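Local coordinates for putative cell adhesion protein (Parabacteroides distasonis, PDB 3LIU) that probably serves as a fimbrillin-type subunit that assembles into adhesive pili on the surface of this gut bacterium, at residues V58-D63 with G75-Y80; L364-P369 with T381-S386. All blocks are in the same frame, centred on the assembly; numbering follows the deposited sequence.

Interaction 1: residues V58-D63 with G75-Y80; sequences VIYTKD and GPQEVY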
ATOM      1  N   VAL A  58      -3.980  25.257  11.833  1.00 15.07           N
ATOM      2  CA  VAL A  58      -2.598  25.514  11.483  1.00 14.39           C
ATOM      3  C   VAL A  58      -2.028  24.243  10.893  1.00 14.53           C
ATOM      4  O   VAL A  58      -2.039  23.182  11.551  1.00 14.93           O
ATOM      5  CB  VAL A  58      -1.757  25.925  12.702  1.00 14.93           C
ATOM      6  CG1 VAL A  58      -0.363  26.308  12.275  1.00 15.15           C
ATOM      7  CG2 VAL A  58      -2.398  27.129  13.411  1.00 19.09           C
ATOM      8  N   ILE A  59      -1.544  24.331   9.658  1.00 12.97           N
ATOM      9  CA  ILE A  59      -0.910  23.188   8.971  1.00 12.60           C
ATOM     10  C   ILE A  59       0.450  23.593   8.456  1.00 12.99           C
ATOM     11  O   ILE A  59       0.585  24.671   7.886  1.00  9.05           O
ATOM     12  CB  ILE A  59      -1.723  22.701   7.755  1.00 14.48           C
ATOM     13  CG1 ILE A  59      -3.166  22.343   8.176  1.00 17.68           C
ATOM     14  CG2 ILE A  59      -1.007  21.486   7.065  1.00 11.03           C
ATOM     15  CD1 ILE A  59      -4.225  23.215   7.629  1.00 17.04           C
ATOM     16  N   TYR A  60       1.454  22.746   8.658  1.00 12.22           N
ATOM     17  CA  TYR A  60       2.813  23.057   8.251  1.00 11.78           C
ATOM     18  C   TYR A  60       3.592  21.811   7.928  1.00 11.38           C
ATOM     19  O   TYR A  60       3.258  20.713   8.390  1.00 11.30           O
ATOM     20  CB  TYR A  60       3.556  23.829   9.340  1.00 13.72           C
ATOM     21  CG  TYR A  60       3.566  23.133  10.674  1.00 12.46           C
ATOM     22  CD1 TYR A  60       2.461  23.194  11.507  1.00 13.73           C
ATOM     23  CD2 TYR A  60       4.682  22.432  11.121  1.00 11.56           C
ATOM     24  CE1 TYR A  60       2.460  22.575  12.766  1.00 16.21           C
ATOM     25  CE2 TYR A  60       4.682  21.799  12.385  1.00 11.14           C
ATOM     26  CZ  TYR A  60       3.545  21.871  13.177  1.00 16.08           C
ATOM     27  OH  TYR A  60       3.485  21.279  14.404  1.00 17.28           O
ATOM     28  N   THR A  61       4.667  21.993   7.170  1.00 10.97           N
ATOM     29  CA  THR A  61       5.565  20.890   6.787  1.00 12.95           C
ATOM     30  C   THR A  61       7.007  21.294   7.065  1.00 14.25           C
ATOM     31  O   THR A  61       7.426  22.396   6.710  1.00 16.63           O
ATOM     32  CB  THR A  61       5.429  20.480   5.301  1.00 12.86           C
ATOM     33  OG1 THR A  61       4.111  19.994   5.047  1.00 13.79           O
ATOM     34  CG2 THR A  61       6.432  19.311   4.932  1.00 11.49           C
ATOM     35  N   LYS A  62       7.743  20.407   7.709  1.00 12.53           N
ATOM     36  CA  LYS A  62       9.141  20.609   8.043  1.00 13.55           C
ATOM     37  C   LYS A  62       9.896  19.319   7.819  1.00 14.74           C
ATOM     38  O   LYS A  62       9.321  18.219   7.724  1.00 13.67           O
ATOM     39  CB  LYS A  62       9.326  21.031   9.511  1.00 14.20           C
ATOM     40  CG  LYS A  62       8.595  22.351   9.844  1.00 20.92           C
ATOM     41  CD  LYS A  62       8.822  22.870  11.238  1.00 29.76           C
ATOM     42  CE  LYS A  62       8.343  24.343  11.328  1.00 25.44           C
ATOM     43  NZ  LYS A  62       7.990  24.715  12.718  1.00 40.42           N
ATOM     44  N   ASP A  63      11.198  19.462   7.684  1.00 16.23           N
ATOM     45  CA  ASP A  63      12.071  18.296   7.592  1.00 18.56           C
ATOM     46  C   ASP A  63      12.103  17.685   8.968  1.00 18.69           C
ATOM     47  O   ASP A  63      12.106  18.418  10.003  1.00 16.35           O
ATOM     48  CB  ASP A  63      13.482  18.695   7.108  1.00 18.26           C
ATOM     49  CG  ASP A  63      13.505  19.017   5.629  1.00 24.19           C
ATOM     50  OD1 ASP A  63      12.527  18.719   4.916  1.00 25.44           O
ATOM     51  OD2 ASP A  63      14.502  19.577   5.163  1.00 30.40           O
ATOM     52  N   GLY A  75      10.273  20.695  14.733  1.00 25.42           N
ATOM     53  CA  GLY A  75      10.676  21.766  15.650  1.00 24.81           C
ATOM     54  C   GLY A  75       9.521  22.653  16.007  1.00 25.82           C
ATOM     55  O   GLY A  75       8.480  22.589  15.350  1.00 24.06           O
ATOM     56  N   PRO A  76       9.691  23.482  17.049  1.00 24.92           N
ATOM     57  CA  PRO A  76       8.562  24.248  17.536  1.00 23.02           C
ATOM     58  C   PRO A  76       7.900  25.021  16.434  1.00 19.51           C
ATOM     59  O   PRO A  76       8.578  25.575  15.591  1.00 18.24           O
ATOM     60  CB  PRO A  76       9.196  25.188  18.556  1.00 22.12           C
ATOM     61  CG  PRO A  76      10.258  24.380  19.138  1.00 27.32           C
ATOM     62  CD  PRO A  76      10.861  23.665  17.925  1.00 27.52           C
ATOM     63  N   GLN A  77       6.577  25.048  16.449  1.00 17.51           N
ATOM     64  CA  GLN A  77       5.813  25.802  15.482  1.00 17.88           C
ATOM     65  C   GLN A  77       4.770  26.578  16.237  1.00 16.78           C
ATOM     66  O   GLN A  77       4.194  26.061  17.180  1.00 15.46           O
ATOM     67  CB  GLN A  77       5.128  24.845  14.527  1.00 17.64           C
ATOM     68  CG  GLN A  77       4.092  25.476  13.620  1.00 27.50           C
ATOM     69  CD  GLN A  77       4.712  26.286  12.518  1.00 34.18           C
ATOM     70  OE1 GLN A  77       5.877  26.079  12.148  1.00 32.12           O
ATOM     71  NE2 GLN A  77       3.933  27.220  11.979  1.00 31.07           N
ATOM     72  N   GLU A  78       4.509  27.813  15.829  1.00 16.43           N
ATOM     73  CA  GLU A  78       3.432  28.570  16.455  1.00 17.88           C
ATOM     74  C   GLU A  78       2.057  28.023  16.049  1.00 14.51           C
ATOM     75  O   GLU A  78       1.831  27.720  14.891  1.00 14.63           O
ATOM     76  CB  GLU A  78       3.517  30.062  16.122  1.00 22.32           C
ATOM     77  CG  GLU A  78       2.776  30.924  17.134  1.00 30.33           C
ATOM     78  CD  GLU A  78       2.450  32.285  16.569  1.00 48.29           C
ATOM     79  OE1 GLU A  78       3.396  33.069  16.354  1.00 46.90           O
ATOM     80  OE2 GLU A  78       1.252  32.561  16.319  1.00 58.79           O
ATOM     81  N   VAL A  79       1.164  27.929  17.025  1.00 13.34           N
ATOM     82  CA  VAL A  79      -0.197  27.422  16.851  1.00 15.84           C
ATOM     83  C   VAL A  79      -1.066  28.247  17.818  1.00 18.17           C
ATOM     84  O   VAL A  79      -0.580  29.223  18.390  1.00 19.31           O
ATOM     85  CB  VAL A  79      -0.277  25.877  17.140  1.00 16.15           C
ATOM     86  CG1 VAL A  79       0.584  25.082  16.154  1.00 15.56           C
ATOM     87  CG2 VAL A  79       0.144  25.534  18.548  1.00 16.15           C
ATOM     88  N   TYR A  80      -2.341  27.908  17.973  1.00 21.86           N
ATOM     89  CA  TYR A  80      -3.202  28.575  18.978  1.00 21.99           C
ATOM     90  C   TYR A  80      -3.503  27.679  20.172  1.00 22.50           C
ATOM     91  O   TYR A  80      -3.403  26.440  20.081  1.00 20.42           O
ATOM     92  CB  TYR A  80      -4.515  29.063  18.345  1.00 24.68           C
ATOM     93  CG  TYR A  80      -4.303  29.995  17.147  1.00 30.80           C
ATOM     94  CD1 TYR A  80      -3.942  31.326  17.336  1.00 34.58           C
ATOM     95  CD2 TYR A  80      -4.463  29.536  15.839  1.00 37.14           C
ATOM     96  CE1 TYR A  80      -3.746  32.186  16.258  1.00 36.83           C
ATOM     97  CE2 TYR A  80      -4.268  30.392  14.747  1.00 39.26           C
ATOM     98  CZ  TYR A  80      -3.909  31.717  14.969  1.00 39.36           C
ATOM     99  OH  TYR A  80      -3.706  32.573  13.906  1.00 42.04           O
TER
HETATM  100  O   HOH W   1       5.982  21.196  15.630  1.00 11.54           O
HETATM  101  O   HOH W   2      12.133  19.883  12.210  1.00 41.11           O

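Interaction 2: residues L364-P369 with T381-S386; sequences LTIIGP and TNVSAS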
ATOM      1  N   LEU A 364       3.591 -19.717  -5.136  1.00 18.50           N
ATOM      2  CA  LEU A 364       2.785 -20.397  -6.135  1.00 15.90           C
ATOM      3  C   LEU A 364       3.202 -21.837  -6.362  1.00 15.16           C
ATOM      4  O   LEU A 364       4.395 -22.153  -6.366  1.00 14.25           O
ATOM      5  CB  LEU A 364       2.865 -19.625  -7.451  1.00 16.52           C
ATOM      6  CG  LEU A 364       2.341 -18.202  -7.390  1.00 20.23           C
ATOM      7  CD1 LEU A 364       2.330 -17.589  -8.839  1.00 15.26           C
ATOM      8  CD2 LEU A 364       0.972 -18.179  -6.729  1.00 12.57           C
ATOM      9  N   THR A 365       2.218 -22.717  -6.524  1.00 15.45           N
ATOM     10  CA  THR A 365       2.482 -24.091  -6.937  1.00 16.70           C
ATOM     11  C   THR A 365       1.829 -24.219  -8.303  1.00 16.95           C
ATOM     12  O   THR A 365       0.601 -24.159  -8.415  1.00 17.55           O
ATOM     13  CB  THR A 365       1.891 -25.142  -5.981  1.00 18.31           C
ATOM     14  OG1 THR A 365       2.491 -24.999  -4.689  1.00 21.62           O
ATOM     15  CG2 THR A 365       2.141 -26.594  -6.494  1.00 14.48           C
ATOM     16  N   ILE A 366       2.645 -24.361  -9.342  1.00 14.45           N
ATOM     17  CA  ILE A 366       2.133 -24.477 -10.701  1.00 15.09           C
ATOM     18  C   ILE A 366       1.935 -25.944 -11.038  1.00 16.42           C
ATOM     19  O   ILE A 366       2.863 -26.739 -10.913  1.00 18.45           O
ATOM     20  CB  ILE A 366       3.102 -23.776 -11.671  1.00 17.45           C
ATOM     21  CG1 ILE A 366       3.040 -22.265 -11.388  1.00 18.65           C
ATOM     22  CG2 ILE A 366       2.757 -24.122 -13.138  1.00 12.80           C
ATOM     23  CD1 ILE A 366       4.208 -21.579 -11.773  1.00 20.57           C
ATOM     24  N   ILE A 367       0.725 -26.317 -11.446  1.00 15.64           N
ATOM     25  CA  ILE A 367       0.369 -27.728 -11.637  1.00 15.34           C
ATOM     26  C   ILE A 367      -0.100 -28.085 -13.059  1.00 13.29           C
ATOM     27  O   ILE A 367      -0.640 -29.160 -13.296  1.00 12.89           O
ATOM     28  CB  ILE A 367      -0.691 -28.188 -10.583  1.00 17.71           C
ATOM     29  CG1 ILE A 367      -2.035 -27.491 -10.810  1.00 19.38           C
ATOM     30  CG2 ILE A 367      -0.152 -27.918  -9.134  1.00 13.19           C
ATOM     31  CD1 ILE A 367      -3.201 -28.216 -10.121  1.00 19.60           C
ATOM     32  N   GLY A 368       0.135 -27.195 -14.014  1.00 14.66           N
ATOM     33  CA  GLY A 368      -0.306 -27.418 -15.387  1.00 12.74           C
ATOM     34  C   GLY A 368       0.006 -26.187 -16.199  1.00 16.18           C
ATOM     35  O   GLY A 368       0.547 -25.215 -15.654  1.00 17.49           O
ATOM     36  N   PRO A 369      -0.291 -26.223 -17.515  1.00 16.59           N
ATOM     37  CA  PRO A 369       0.024 -25.100 -18.371  1.00 15.18           C
ATOM     38  C   PRO A 369      -0.877 -23.919 -18.030  1.00 16.36           C
ATOM     39  O   PRO A 369      -2.050 -24.093 -17.699  1.00 15.84           O
ATOM     40  CB  PRO A 369      -0.298 -25.613 -19.778  1.00 14.23           C
ATOM     41  CG  PRO A 369      -0.644 -27.058 -19.639  1.00 18.39           C
ATOM     42  CD  PRO A 369      -1.081 -27.238 -18.231  1.00 18.97           C
ATOM     43  N   THR A 381      -7.017 -22.819 -14.229  1.00 18.35           N
ATOM     44  CA  THR A 381      -6.009 -21.872 -13.750  1.00 20.95           C
ATOM     45  C   THR A 381      -4.626 -22.561 -13.651  1.00 18.07           C
ATOM     46  O   THR A 381      -3.607 -21.971 -13.984  1.00 19.64           O
ATOM     47  CB  THR A 381      -6.405 -21.299 -12.370  1.00 20.74           C
ATOM     48  OG1 THR A 381      -6.498 -22.376 -11.434  1.00 20.32           O
ATOM     49  CG2 THR A 381      -7.774 -20.553 -12.412  1.00 16.23           C
ATOM     50  N   ASN A 382      -4.624 -23.814 -13.214  1.00 17.76           N
ATOM     51  CA  ASN A 382      -3.395 -24.633 -13.029  1.00 17.20           C
ATOM     52  C   ASN A 382      -2.362 -24.032 -12.076  1.00 18.97           C
ATOM     53  O   ASN A 382      -1.147 -24.297 -12.182  1.00 16.34           O
ATOM     54  CB  ASN A 382      -2.761 -24.981 -14.384  1.00 19.47           C
ATOM     55  CG  ASN A 382      -3.542 -26.045 -15.116  1.00 15.61           C
ATOM     56  OD1 ASN A 382      -4.190 -26.870 -14.485  1.00 19.27           O
ATOM     57  ND2 ASN A 382      -3.482 -26.040 -16.434  1.00 15.23           N
ATOM     58  N   VAL A 383      -2.861 -23.272 -11.105  1.00 19.63           N
ATOM     59  CA  VAL A 383      -2.024 -22.662 -10.093  1.00 19.86           C
ATOM     60  C   VAL A 383      -2.746 -22.700  -8.757  1.00 21.47           C
ATOM     61  O   VAL A 383      -3.944 -22.561  -8.684  1.00 21.66           O
ATOM     62  CB  VAL A 383      -1.599 -21.228 -10.467  1.00 18.43           C
ATOM     63  CG1 VAL A 383      -2.805 -20.289 -10.635  1.00 15.61           C
ATOM     64  CG2 VAL A 383      -0.589 -20.686  -9.442  1.00 17.17           C
ATOM     65  N   SER A 384      -1.989 -22.983  -7.715  1.00 22.08           N
ATOM     66  CA  SER A 384      -2.456 -22.935  -6.340  1.00 23.17           C
ATOM     67  C   SER A 384      -1.558 -21.908  -5.628  1.00 22.26           C
ATOM     68  O   SER A 384      -0.333 -21.858  -5.891  1.00 21.35           O
ATOM     69  CB  SER A 384      -2.312 -24.325  -5.728  1.00 23.14           C
ATOM     70  OG  SER A 384      -2.453 -24.266  -4.340  1.00 30.19           O
ATOM     71  N   ALA A 385      -2.161 -21.037  -4.820  1.00 19.56           N
ATOM     72  CA  ALA A 385      -1.424 -19.987  -4.143  1.00 19.75           C
ATOM     73  C   ALA A 385      -1.609 -20.031  -2.634  1.00 19.37           C
ATOM     74  O   ALA A 385      -2.683 -20.266  -2.153  1.00 16.27           O
ATOM     75  CB  ALA A 385      -1.851 -18.607  -4.665  1.00 22.53           C
ATOM     76  N   SER A 386      -0.519 -19.781  -1.932  1.00 18.94           N
ATOM     77  CA  SER A 386      -0.452 -19.610  -0.520  1.00 19.86           C
ATOM     78  C   SER A 386       0.107 -18.201  -0.275  1.00 20.29           C
ATOM     79  O   SER A 386       1.241 -17.890  -0.698  1.00 18.41           O
ATOM     80  CB  SER A 386       0.530 -20.634   0.021  1.00 20.28           C
ATOM     81  OG  SER A 386       0.764 -20.437   1.388  1.00 23.50           O
TER

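Interaction 1: residues V58-D63 with G75-Y80
Gln77, Val58 and Lys62 carry this contact. Gln77 CG, anti to the backbone N, sits over the centre of one face of the Tyr60 ring, 3.5 Å from the centroid, in a CH-pi contact; a bend at chi2 (74°) then lays the amide nearly parallel to the ring, 18° apart. Lys62, extended beyond CG, donates from NZ to Gln77 OE1 at 2.6 Å, in the carbonyl plane on a lone pair, and weakly to Gly75 O at 3.4 Å. A water links Tyr60 OH (2.8 Å) to the same Gly75 O. An alanine at Tyr60 would remove the ring and this water link, and would probably leave the amide less well fixed. At the other end Val58 CG1, anti to the backbone N (chi1 -175°), rests on Glu78 O (3.7 Å) beside Val79 CG1 (4.2 Å), while CG2 meets Tyr80 CE2 obliquely (4.0 Å). The antiparallel segment axes come no closer than 8.1 Å, too far for backbone pairing; 58-63 bonds to strand 45-52 and 75-80 to strand 16-24. The hairpin arms 57-66 and 71-80 have separated here around side chains and water, consistent with a transthyretin-like beta sandwich as in FimA proteins.

Interaction 2: residues L364-P369 with T381-S386
Asn382 takes a left-handed backbone conformation (phi 58°, psi 30°), and its CG lies anti to the carbonyl carbon (chi1 -74°), which sends the amide across Gly368 to Pro369. There ND2 donates to Pro369 O at 2.7 Å, almost straight, on a lone pair and with the acceptor in the plane of the amide, so the bond fixes the rotation of that group. ND2 also lies 3.2 Å from Pro369 CD, tucked against the proline ring. Gly368 is fully extended beneath the amide; a CB there would stand 2.5 Å from Asn382 CG, a clash. The backbone oxygen of Asn382 is used as well: Ile367 N reaches it at 2.9 Å, from above the carbonyl plane, while Ile367 CG1, in the crowded position between N and the carbonyl carbon, rests against the same oxygen. From here the two segments continue as an antiparallel ladder, strand 358-366 against 383-391. Thr365 and Ser384 form its hydrogen-bonded pair, Thr365 N to Ser384 O at 2.8 Å and Ser384 N to Thr365 O at 2.9 Å. The packing of the ladder is consistent with a beta sandwich: Leu364, Ile366, Val383 and Ala385 project from one face, and the first three meet strands of a second sheet, Leu364 touching Val311 and Ile335, Ile366 and Val383 touching Tyr333. Within that face Leu364 CD2 turns to the neighbouring strand, 3.5 Å from Ala385 CB and 4.0 Å from Val383 CG2, the Val383 methyl that is anti to its backbone N. Thr365 and Ser384 project from the other face. Where the strands end, Tyr193 OH bonds to Ile367 O and Tyr333 OH to Gly368 O.

How the interactions relate
The two contacts lie on opposite sides of the chain's centre, their own centres about 53 Å apart and their nearest atoms about 38 Å apart, and they share no strand. Both are antiparallel and partly buried, yet they join strands differently. Interaction 1 bridges facing strands of a hairpin through side chains and water, a lysine and a glutamine supplying the polar link beside aromatic and aliphatic packing. In interaction 2 adjacent strands bond directly, backbone to backbone, and a side-chain amide adds one bond where the ladder runs out. Each runs from buried to exposed: Tyr60 and Val79 to Pro76 and Glu78 in interaction 1, Leu364, Ile366 and Gly368 to Ser384 and Ala385 in interaction 2.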